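Orf11 (Staphylococcus phage P68, PDB 6O43) is a potential phage lysin that probably degrades peptidoglycan of the staphylococcal cell wall. Local coordinates at residues Tyr160-Gly163 / Ser167-Lys170. Numbering follows the deposited sequence.
Sequences YPLG and SYNK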
loop_
_atom_site.group_PDB
_atom_site.type_symbol
_atom_site.label_atom_id
_atom_site.label_comp_id
_atom_site.label_asym_id
_atom_site.label_seq_id
_atom_site.Cartn_x
_atom_site.Cartn_y
_atom_site.Cartn_z
ATOM N N TYR A 160 -10.393 10.307 4.595
ATOM C CA TYR A 160 -11.844 10.444 4.643
ATOM C C TYR A 160 -12.481 9.151 4.148
ATOM O O TYR A 160 -13.056 9.117 3.052
ATOM C CB TYR A 160 -12.308 11.641 3.808
ATOM C CG TYR A 160 -13.771 11.994 3.990
ATOM C CD1 TYR A 160 -14.240 12.510 5.192
ATOM C CD2 TYR A 160 -14.683 11.821 2.954
ATOM C CE1 TYR A 160 -15.575 12.839 5.359
ATOM C CE2 TYR A 160 -16.017 12.145 3.114
ATOM C CZ TYR A 160 -16.455 12.652 4.317
ATOM O OH TYR A 160 -17.780 12.973 4.479
ATOM N N PRO A 161 -12.384 8.071 4.929
ATOM C CA PRO A 161 -12.818 6.754 4.435
ATOM C C PRO A 161 -14.275 6.693 4.009
ATOM O O PRO A 161 -14.626 5.813 3.214
ATOM C CB PRO A 161 -12.542 5.827 5.629
ATOM C CG PRO A 161 -11.435 6.505 6.378
ATOM C CD PRO A 161 -11.728 7.978 6.246
ATOM N N LEU A 162 -15.138 7.583 4.505
ATOM C CA LEU A 162 -16.503 7.641 3.988
ATOM C C LEU A 162 -16.518 7.813 2.476
ATOM O O LEU A 162 -17.406 7.284 1.798
ATOM C CB LEU A 162 -17.283 8.783 4.644
ATOM C CG LEU A 162 -17.803 8.594 6.068
ATOM C CD1 LEU A 162 -18.621 9.808 6.479
ATOM C CD2 LEU A 162 -18.634 7.325 6.176
ATOM N N GLY A 163 -15.545 8.546 1.930
ATOM C CA GLY A 163 -15.492 8.770 0.496
ATOM C C GLY A 163 -15.371 7.501 -0.320
ATOM O O GLY A 163 -15.679 7.514 -1.517
ATOM N N SER A 167 -22.284 5.604 -1.632
ATOM C CA SER A 167 -23.247 6.616 -1.208
ATOM C C SER A 167 -22.648 8.015 -1.194
ATOM O O SER A 167 -23.390 8.997 -1.295
ATOM C CB SER A 167 -23.802 6.261 0.173
ATOM O OG SER A 167 -22.809 5.665 0.991
ATOM N N TYR A 168 -21.325 8.131 -1.084
ATOM C CA TYR A 168 -20.654 9.425 -1.030
ATOM C C TYR A 168 -20.038 9.815 -2.372
ATOM O O TYR A 168 -20.350 10.880 -2.910
ATOM C CB TYR A 168 -19.587 9.416 0.074
ATOM C CG TYR A 168 -20.163 9.574 1.463
ATOM C CD1 TYR A 168 -20.735 8.496 2.126
ATOM C CD2 TYR A 168 -20.143 10.806 2.108
ATOM C CE1 TYR A 168 -21.266 8.637 3.395
ATOM C CE2 TYR A 168 -20.670 10.957 3.377
ATOM C CZ TYR A 168 -21.232 9.869 4.015
ATOM O OH TYR A 168 -21.759 10.017 5.277
ATOM N N ASN A 169 -19.163 8.971 -2.923
ATOM C CA ASN A 169 -18.497 9.309 -4.176
ATOM C C ASN A 169 -19.388 9.119 -5.398
ATOM O O ASN A 169 -19.041 9.611 -6.479
ATOM C CB ASN A 169 -17.213 8.487 -4.337
ATOM C CG ASN A 169 -17.480 7.008 -4.572
ATOM O OD1 ASN A 169 -18.116 6.629 -5.556
ATOM N ND2 ASN A 169 -16.970 6.163 -3.679
ATOM N N LYS A 170 -20.513 8.416 -5.262
ATOM C CA LYS A 170 -21.541 8.287 -6.292
ATOM C C LYS A 170 -21.094 7.476 -7.501
ATOM O O LYS A 170 -21.766 7.511 -8.540
ATOM C CB LYS A 170 -22.034 9.658 -6.769
ATOM C CG LYS A 170 -22.515 10.573 -5.656
ATOM C CD LYS A 170 -23.597 9.915 -4.815
ATOM C CE LYS A 170 -24.403 10.956 -4.048
ATOM N NZ LYS A 170 -25.458 10.331 -3.200
#
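Leu-162 and Tyr-168 meet in a helix–3-10–helix connection, where the 3-10 segment following helix 152-159 packs against the short helix 166-169, far from the centre of this largely helical protein. Apolar packing centres on the Tyr-168 ring. Leu-162 CB sits 4.0 Å from the ring centroid and only 5° off its normal, a CH-pi contact over the middle of one face. With CG beside the backbone N (chi1 -77°), Leu-162 sets its two methyls at the hydroxyl end of the ring: Leu-162 CD1 reaches Tyr-168 OH at 3.4 Å, while Leu-162 CD2 touches Tyr-168 CE1 at 4.0 Å. The same CB lies over one face of the Tyr-160 ring, offset toward its rim, so a single methylene serves two tyrosines. Their side chains cross at about a right angle, Tyr-160 OH coming within 3.7 Å of Tyr-168 CE2. Tyr-160 also packs on Phe-121, Val-122 and Pro-123, tying the turn to a neighbouring loop.

Polar contact falls to buried Asn-169, whose amide also bonds Val-171 N through OD1 and Gln-172 O through ND2, which fixes its rotation. Within the 3-10 turn, Gly-163 N bonds Tyr-160 O at 2.8 Å. Between the two segments, Asn-169 ND2 donates to Gly-163 O at 2.9 Å. This bond is nearly straight at 168°, and its acceptor, Gly-163 O, lies in the amide plane of Asn-169.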